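Local coordinates for PmoD (Methylocystis sp. ATCC 49242, PDB 6CPD), which binds copper through a periplasmic cupredoxin domain and is probably linked to copper handling in methane-oxidizing bacteria, at residues B[34-46]-B[88-102]. Residues are numbered along the deposited sequence; the frame is centred on the assembly and turned at random.
Sequences PATGRTIMAFDIE and YSKGTFSVEHNFANN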
ATOM      1  N   PRO B  34      -1.191 -14.770   2.222  1.00 36.61           N
ATOM      2  CA  PRO B  34      -1.280 -16.111   1.607  1.00 40.05           C
ATOM      3  C   PRO B  34      -1.677 -17.264   2.534  1.00 42.09           C
ATOM      4  O   PRO B  34      -2.217 -18.266   2.052  1.00 41.23           O
ATOM      5  CB  PRO B  34       0.132 -16.337   1.053  1.00 39.84           C
ATOM      6  CG  PRO B  34       1.013 -15.475   1.878  1.00 31.37           C
ATOM      7  CD  PRO B  34       0.191 -14.259   2.217  1.00 28.26           C
ATOM      8  N   ALA B  35      -1.454 -17.141   3.837  1.00 36.60           N
ATOM      9  CA  ALA B  35      -1.656 -18.306   4.694  1.00 37.91           C
ATOM     10  C   ALA B  35      -2.657 -18.020   5.800  1.00 33.07           C
ATOM     11  O   ALA B  35      -2.942 -16.869   6.113  1.00 31.50           O
ATOM     12  CB  ALA B  35      -0.316 -18.756   5.304  1.00 40.58           C
ATOM     13  N   THR B  36      -3.263 -19.086   6.312  1.00 35.92           N
ATOM     14  CA  THR B  36      -4.048 -19.010   7.527  1.00 39.94           C
ATOM     15  C   THR B  36      -3.049 -19.055   8.676  1.00 42.36           C
ATOM     16  O   THR B  36      -1.892 -19.430   8.477  1.00 41.10           O
ATOM     17  CB  THR B  36      -5.087 -20.148   7.623  1.00 42.30           C
ATOM     18  OG1 THR B  36      -4.454 -21.387   7.318  1.00 42.67           O
ATOM     19  CG2 THR B  36      -6.210 -19.925   6.608  1.00 44.22           C
ATOM     20  N   GLY B  37      -3.452 -18.616   9.858  1.00 40.71           N
ATOM     21  CA  GLY B  37      -2.575 -18.751  11.002  1.00 47.08           C
ATOM     22  C   GLY B  37      -2.186 -17.414  11.598  1.00 48.94           C
ATOM     23  O   GLY B  37      -2.822 -16.378  11.327  1.00 32.74           O
ATOM     24  N   ARG B  38      -1.097 -17.444  12.367  1.00 35.76           N
ATOM     25  CA  ARG B  38      -0.622 -16.290  13.126  1.00 35.08           C
ATOM     26  C   ARG B  38      -0.281 -15.131  12.212  1.00 36.41           C
ATOM     27  O   ARG B  38       0.584 -15.230  11.346  1.00 34.10           O
ATOM     28  CB  ARG B  38       0.607 -16.652  13.962  1.00 37.49           C
ATOM     29  CG  ARG B  38       1.223 -15.492  14.745  1.00 37.34           C
ATOM     30  CD  ARG B  38       1.996 -16.005  15.957  1.00 43.95           C
ATOM     31  NE  ARG B  38       3.123 -16.855  15.569  1.00 51.90           N
ATOM     32  CZ  ARG B  38       4.408 -16.525  15.729  1.00 51.74           C
ATOM     33  NH1 ARG B  38       4.738 -15.372  16.290  1.00 49.14           N
ATOM     34  NH2 ARG B  38       5.369 -17.355  15.335  1.00 51.09           N
ATOM     35  N   THR B  39      -0.955 -14.016  12.426  1.00 31.32           N
ATOM     36  CA  THR B  39      -0.764 -12.879  11.545  1.00 31.96           C
ATOM     37  C   THR B  39      -0.578 -11.629  12.373  1.00 33.39           C
ATOM     38  O   THR B  39      -1.361 -11.361  13.282  1.00 31.84           O
ATOM     39  CB  THR B  39      -1.961 -12.738  10.594  1.00 32.10           C
ATOM     40  OG1 THR B  39      -2.152 -13.983   9.917  1.00 32.79           O
ATOM     41  CG2 THR B  39      -1.722 -11.638   9.576  1.00 29.39           C
ATOM     42  N   ILE B  40       0.464 -10.859  12.057  1.00 28.33           N
ATOM     43  CA  ILE B  40       0.705  -9.625  12.758  1.00 26.19           C
ATOM     44  C   ILE B  40       0.535  -8.477  11.788  1.00 30.58           C
ATOM     45  O   ILE B  40       1.155  -8.468  10.729  1.00 29.12           O
ATOM     46  CB  ILE B  40       2.112  -9.595  13.376  1.00 30.38           C
ATOM     47  CG1 ILE B  40       2.237 -10.706  14.419  1.00 33.96           C
ATOM     48  CG2 ILE B  40       2.417  -8.204  13.963  1.00 31.45           C
ATOM     49  CD1 ILE B  40       3.660 -10.930  14.896  1.00 44.33           C
ATOM     50  N   MET B  41      -0.307  -7.518  12.157  1.00 29.21           N
ATOM     51  CA  MET B  41      -0.474  -6.303  11.363  1.00 27.27           C
ATOM     52  C   MET B  41       0.064  -5.090  12.098  1.00 30.70           C
ATOM     53  O   MET B  41      -0.401  -4.774  13.198  1.00 32.01           O
ATOM     54  CB  MET B  41      -1.945  -6.097  11.016  1.00 27.28           C
ATOM     55  CG  MET B  41      -2.570  -7.324  10.349  1.00 34.38           C
ATOM     56  SD  MET B  41      -4.244  -6.997   9.768  1.00 64.61           S
ATOM     57  CE  MET B  41      -4.048  -5.287   9.283  1.00 37.28           C
ATOM     58  N   ALA B  42       1.034  -4.414  11.482  1.00 28.30           N
ATOM     59  CA  ALA B  42       1.658  -3.239  12.075  1.00 30.19           C
ATOM     60  C   ALA B  42       1.203  -1.958  11.376  1.00 32.59           C
ATOM     61  O   ALA B  42       1.228  -1.876  10.143  1.00 33.07           O
ATOM     62  CB  ALA B  42       3.175  -3.365  12.019  1.00 31.79           C
ATOM     63  N   PHE B  43       0.811  -0.969  12.178  1.00 29.56           N
ATOM     64  CA  PHE B  43       0.264   0.303  11.701  1.00 31.65           C
ATOM     65  C   PHE B  43       1.236   1.431  12.039  1.00 27.92           C
ATOM     66  O   PHE B  43       1.758   1.495  13.152  1.00 32.77           O
ATOM     67  CB  PHE B  43      -1.108   0.576  12.329  1.00 32.15           C
ATOM     68  CG  PHE B  43      -2.158  -0.428  11.946  1.00 29.96           C
ATOM     69  CD1 PHE B  43      -2.222  -1.655  12.582  1.00 34.33           C
ATOM     70  CD2 PHE B  43      -3.072  -0.147  10.947  1.00 24.99           C
ATOM     71  CE1 PHE B  43      -3.178  -2.587  12.217  1.00 37.01           C
ATOM     72  CE2 PHE B  43      -4.028  -1.068  10.581  1.00 32.25           C
ATOM     73  CZ  PHE B  43      -4.085  -2.291  11.224  1.00 33.18           C
ATOM     74  N   ASP B  44       1.482   2.304  11.067  1.00 24.94           N
ATOM     75  CA  ASP B  44       2.382   3.441  11.241  1.00 24.68           C
ATOM     76  C   ASP B  44       1.623   4.693  10.767  1.00 26.37           C
ATOM     77  O   ASP B  44       1.442   4.912   9.570  1.00 26.45           O
ATOM     78  CB  ASP B  44       3.665   3.252  10.419  1.00 29.25           C
ATOM     79  CG  ASP B  44       4.649   4.427  10.545  1.00 45.16           C
ATOM     80  OD1 ASP B  44       4.298   5.499  11.089  1.00 46.44           O
ATOM     81  OD2 ASP B  44       5.777   4.293  10.021  1.00 55.23           O
ATOM     82  N   ILE B  45       1.213   5.526  11.703  1.00 26.90           N
ATOM     83  CA  ILE B  45       0.436   6.708  11.380  1.00 28.56           C
ATOM     84  C   ILE B  45       1.324   7.824  10.834  1.00 31.39           C
ATOM     85  O   ILE B  45       2.227   8.285  11.533  1.00 32.52           O
ATOM     86  CB  ILE B  45      -0.310   7.202  12.626  1.00 36.72           C
ATOM     87  CG1 ILE B  45      -1.232   6.088  13.154  1.00 37.76           C
ATOM     88  CG2 ILE B  45      -1.072   8.455  12.303  1.00 34.69           C
ATOM     89  CD1 ILE B  45      -1.753   6.347  14.564  1.00 41.18           C
ATOM     90  N   GLU B  46       1.101   8.250   9.585  1.00 28.48           N
ATOM     91  CA  GLU B  46       2.007   9.212   8.960  1.00 29.18           C
ATOM     92  C   GLU B  46       1.909  10.628   9.534  1.00 37.03           C
ATOM     93  O   GLU B  46       2.919  11.310   9.646  1.00 39.14           O
ATOM     94  CB  GLU B  46       1.776   9.282   7.440  1.00 32.61           C
ATOM     95  CG  GLU B  46       2.288   8.059   6.676  1.00 36.19           C
ATOM     96  CD  GLU B  46       2.223   8.228   5.156  1.00 39.91           C
ATOM     97  OE1 GLU B  46       1.577   9.186   4.669  1.00 43.21           O
ATOM     98  OE2 GLU B  46       2.846   7.410   4.450  1.00 41.48           O
ATOM     99  N   TYR B  88      -2.860   6.670  20.105  1.00 48.81           N
ATOM    100  CA  TYR B  88      -1.553   6.036  19.960  1.00 44.69           C
ATOM    101  C   TYR B  88      -0.470   7.089  19.885  1.00 43.32           C
ATOM    102  O   TYR B  88      -0.096   7.542  18.801  1.00 41.15           O
ATOM    103  CB  TYR B  88      -1.516   5.133  18.730  1.00 37.55           C
ATOM    104  CG  TYR B  88      -2.439   3.947  18.870  1.00 37.37           C
ATOM    105  CD1 TYR B  88      -2.052   2.827  19.599  1.00 40.97           C
ATOM    106  CD2 TYR B  88      -3.706   3.962  18.311  1.00 35.23           C
ATOM    107  CE1 TYR B  88      -2.899   1.745  19.749  1.00 39.99           C
ATOM    108  CE2 TYR B  88      -4.568   2.871  18.451  1.00 37.27           C
ATOM    109  CZ  TYR B  88      -4.152   1.771  19.171  1.00 41.67           C
ATOM    110  OH  TYR B  88      -4.996   0.697  19.317  1.00 45.27           O
ATOM    111  N   SER B  89       0.037   7.466  21.054  1.00 49.19           N
ATOM    112  CA  SER B  89       0.947   8.600  21.183  1.00 48.45           C
ATOM    113  C   SER B  89       2.273   8.388  20.468  1.00 49.55           C
ATOM    114  O   SER B  89       2.935   9.355  20.106  1.00 49.84           O
ATOM    115  CB  SER B  89       1.209   8.907  22.660  1.00 56.52           C
ATOM    116  OG  SER B  89       1.732   7.772  23.322  1.00 59.18           O
ATOM    117  N   LYS B  90       2.679   7.136  20.281  1.00 51.52           N
ATOM    118  CA  LYS B  90       3.932   6.871  19.575  1.00 50.98           C
ATOM    119  C   LYS B  90       3.710   6.822  18.067  1.00 47.45           C
ATOM    120  O   LYS B  90       4.665   6.819  17.299  1.00 46.98           O
ATOM    121  CB  LYS B  90       4.590   5.578  20.067  1.00 58.66           C
ATOM    122  CG  LYS B  90       4.968   5.595  21.553  1.00 68.36           C
ATOM    123  CD  LYS B  90       5.730   4.332  21.952  1.00 75.13           C
ATOM    124  CE  LYS B  90       6.135   4.347  23.427  1.00 77.85           C
ATOM    125  NZ  LYS B  90       7.195   5.359  23.704  1.00 82.20           N
ATOM    126  N   GLY B  91       2.450   6.796  17.645  1.00 39.46           N
ATOM    127  CA  GLY B  91       2.148   6.818  16.221  1.00 36.64           C
ATOM    128  C   GLY B  91       2.150   5.442  15.584  1.00 38.02           C
ATOM    129  O   GLY B  91       1.885   5.301  14.391  1.00 39.46           O
ATOM    130  N   THR B  92       2.505   4.425  16.363  1.00 44.61           N
ATOM    131  CA  THR B  92       2.621   3.076  15.824  1.00 41.05           C
ATOM    132  C   THR B  92       1.942   2.085  16.756  1.00 40.06           C
ATOM    133  O   THR B  92       1.843   2.325  17.959  1.00 41.28           O
ATOM    134  CB  THR B  92       4.102   2.646  15.629  1.00 45.61           C
ATOM    135  OG1 THR B  92       4.774   2.626  16.897  1.00 50.21           O
ATOM    136  CG2 THR B  92       4.829   3.591  14.685  1.00 45.99           C
ATOM    137  N   PHE B  93       1.461   0.980  16.196  1.00 38.53           N
ATOM    138  CA  PHE B  93       0.954  -0.122  17.022  1.00 39.82           C
ATOM    139  C   PHE B  93       0.844  -1.380  16.176  1.00 37.45           C
ATOM    140  O   PHE B  93       0.844  -1.309  14.948  1.00 34.54           O
ATOM    141  CB  PHE B  93      -0.399   0.224  17.677  1.00 36.72           C
ATOM    142  CG  PHE B  93      -1.542   0.422  16.699  1.00 42.26           C
ATOM    143  CD1 PHE B  93      -1.701   1.623  16.023  1.00 41.05           C
ATOM    144  CD2 PHE B  93      -2.477  -0.581  16.490  1.00 43.51           C
ATOM    145  CE1 PHE B  93      -2.761   1.811  15.151  1.00 44.28           C
ATOM    146  CE2 PHE B  93      -3.537  -0.399  15.617  1.00 42.43           C
ATOM    147  CZ  PHE B  93      -3.678   0.791  14.944  1.00 43.78           C
ATOM    148  N   SER B  94       0.751  -2.530  16.835  1.00 34.78           N
ATOM    149  CA  SER B  94       0.591  -3.796  16.132  1.00 33.58           C
ATOM    150  C   SER B  94      -0.595  -4.550  16.706  1.00 33.79           C
ATOM    151  O   SER B  94      -0.934  -4.378  17.877  1.00 33.50           O
ATOM    152  CB  SER B  94       1.847  -4.665  16.254  1.00 42.37           C
ATOM    153  OG  SER B  94       2.956  -4.102  15.569  1.00 52.35           O
ATOM    154  N   VAL B  95      -1.229  -5.367  15.869  1.00 30.73           N
ATOM    155  CA  VAL B  95      -2.252  -6.296  16.324  1.00 37.17           C
ATOM    156  C   VAL B  95      -1.854  -7.677  15.813  1.00 35.40           C
ATOM    157  O   VAL B  95      -1.200  -7.808  14.772  1.00 33.76           O
ATOM    158  CB  VAL B  95      -3.676  -5.916  15.842  1.00 44.81           C
ATOM    159  CG1 VAL B  95      -3.860  -4.417  15.881  1.00 50.05           C
ATOM    160  CG2 VAL B  95      -3.930  -6.426  14.458  1.00 35.72           C
ATOM    161  N   GLU B  96      -2.167  -8.695  16.602  1.00 32.59           N
ATOM    162  CA  GLU B  96      -1.880 -10.062  16.230  1.00 32.01           C
ATOM    163  C   GLU B  96      -3.181 -10.832  16.213  1.00 35.12           C
ATOM    164  O   GLU B  96      -4.030 -10.631  17.076  1.00 39.75           O
ATOM    165  CB  GLU B  96      -0.875 -10.696  17.205  1.00 35.29           C
ATOM    166  CG  GLU B  96      -0.529 -12.156  16.909  1.00 36.10           C
ATOM    167  CD  GLU B  96      -1.528 -13.157  17.491  1.00 48.83           C
ATOM    168  OE1 GLU B  96      -2.313 -12.781  18.386  1.00 48.74           O
ATOM    169  OE2 GLU B  96      -1.523 -14.328  17.043  1.00 55.87           O
ATOM    170  N   HIS B  97      -3.350 -11.697  15.226  1.00 31.03           N
ATOM    171  CA  HIS B  97      -4.567 -12.490  15.152  1.00 33.66           C
ATOM    172  C   HIS B  97      -4.304 -13.800  14.422  1.00 38.01           C
ATOM    173  O   HIS B  97      -3.571 -13.833  13.430  1.00 35.27           O
ATOM    174  CB  HIS B  97      -5.682 -11.704  14.445  1.00 30.57           C
ATOM    175  CG  HIS B  97      -7.006 -12.406  14.458  1.00 36.43           C
ATOM    176  ND1 HIS B  97      -7.704 -12.649  15.619  1.00 41.64           N
ATOM    177  CD2 HIS B  97      -7.745 -12.941  13.455  1.00 40.60           C
ATOM    178  CE1 HIS B  97      -8.823 -13.293  15.336  1.00 46.22           C
ATOM    179  NE2 HIS B  97      -8.869 -13.486  14.027  1.00 44.40           N
ATOM    180  N   ASN B  98      -4.889 -14.882  14.911  1.00 38.45           N
ATOM    181  CA  ASN B  98      -4.873 -16.121  14.157  1.00 39.54           C
ATOM    182  C   ASN B  98      -6.076 -16.158  13.233  1.00 40.89           C
ATOM    183  O   ASN B  98      -7.204 -16.322  13.687  1.00 46.31           O
ATOM    184  CB  ASN B  98      -4.882 -17.338  15.087  1.00 50.51           C
ATOM    185  CG  ASN B  98      -4.697 -18.652  14.335  1.00 61.95           C
ATOM    186  OD1 ASN B  98      -3.572 -19.066  14.056  1.00 68.79           O
ATOM    187  ND2 ASN B  98      -5.807 -19.325  14.028  1.00 63.39           N
ATOM    188  N   PHE B  99      -5.830 -15.983  11.938  1.00 34.33           N
ATOM    189  CA  PHE B  99      -6.880 -16.148  10.949  1.00 36.91           C
ATOM    190  C   PHE B  99      -7.003 -17.629  10.652  1.00 43.87           C
ATOM    191  O   PHE B  99      -6.165 -18.194   9.957  1.00 49.11           O
ATOM    192  CB  PHE B  99      -6.587 -15.361   9.671  1.00 34.50           C
ATOM    193  CG  PHE B  99      -6.717 -13.869   9.830  1.00 37.02           C
ATOM    194  CD1 PHE B  99      -7.914 -13.234   9.534  1.00 35.48           C
ATOM    195  CD2 PHE B  99      -5.641 -13.098  10.265  1.00 38.61           C
ATOM    196  CE1 PHE B  99      -8.044 -11.861   9.674  1.00 35.21           C
ATOM    197  CE2 PHE B  99      -5.768 -11.718  10.417  1.00 34.61           C
ATOM    198  CZ  PHE B  99      -6.979 -11.102  10.117  1.00 33.29           C
ATOM    199  N   ALA B 100      -8.049 -18.251  11.181  1.00 43.29           N
ATOM    200  CA  ALA B 100      -8.247 -19.690  11.000  1.00 51.46           C
ATOM    201  C   ALA B 100      -8.855 -20.002   9.633  1.00 51.90           C
ATOM    202  O   ALA B 100      -8.774 -21.135   9.162  1.00 53.09           O
ATOM    203  CB  ALA B 100      -9.127 -20.249  12.107  1.00 50.75           C
ATOM    204  N   ASN B 101      -9.454 -18.990   9.002  1.00 45.55           N
ATOM    205  CA  ASN B 101     -10.201 -19.196   7.764  1.00 43.40           C
ATOM    206  C   ASN B 101      -9.778 -18.320   6.602  1.00 44.07           C
ATOM    207  O   ASN B 101      -9.589 -17.118   6.754  1.00 40.89           O
ATOM    208  CB  ASN B 101     -11.685 -18.970   8.029  1.00 46.53           C
ATOM    209  CG  ASN B 101     -12.196 -19.806   9.177  1.00 52.07           C
ATOM    210  OD1 ASN B 101     -12.362 -19.311  10.290  1.00 60.62           O
ATOM    211  ND2 ASN B 101     -12.429 -21.080   8.921  1.00 47.24           N
ATOM    212  N   ASN B 102      -9.652 -18.920   5.429  1.00 42.23           N
ATOM    213  CA  ASN B 102      -9.487 -18.140   4.218  1.00 42.65           C
ATOM    214  C   ASN B 102     -10.741 -17.282   3.947  1.00 45.08           C
ATOM    215  O   ASN B 102     -11.837 -17.624   4.392  1.00 46.63           O
ATOM    216  CB  ASN B 102      -9.190 -19.062   3.044  1.00 42.25           C
ATOM    217  CG  ASN B 102     -10.334 -20.016   2.753  1.00 50.77           C
ATOM    218  OD1 ASN B 102     -10.626 -20.919   3.544  1.00 55.76           O
ATOM    219  ND2 ASN B 102     -10.971 -19.833   1.604  1.00 48.60           N
TER
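The ring of F93 has F43 on one face and Y88 on the other. F43 CB sits over the first face, nearer the edge of the ring than its middle, with F43 CB 3.8 Å from the centroid of the F93 ring in a CH-pi contact; CZ of Y88 lies over the centre of the opposite face. The F43 and F93 rings are almost parallel, 6° between their planes, but displaced so far that little of one lies over the other. F93 can reach over its cross-strand partner because its CG stands between its own backbone N and carbonyl carbon (chi1 65°). A leucine in place of F93 has no flat face, and would probably leave F43 CB and the Y88 ring without the aromatic surface both pack against. Farther along, the F99 ring takes CD2 of H97 over one face and, at its edge, OG1 of T39, 3.6 Å from F99 CD2.

F43, F93, T39, H97 and F99 line the inward face of an antiparallel pair, strands 37-45 and 92-99, in one sheet of the cupredoxin beta sandwich, with Y88 reaching in from the turn before strand 92-99; V95 and F93 meet L57 and L55 of the opposing sheet. Hydrogen-bonded pairs, from G37 with F99 to F43 with F93, alternate with non-hydrogen-bonded ones, and F43 N donates to F93 O almost straight (2.8 Å, 173°). Beyond them, I45 N bonds to G91 O at 2.8 Å, where a type I turn enters the strand.

At the other end, G37 O accepts from two donors on opposite faces of its carbonyl plane: F99 N at 3.1 Å and T39 OG1 at 2.9 Å. On the outward face, the CG of R38 lies 3.8 Å from OE2 of E96, while its guanidinium forms a salt bridge with D23.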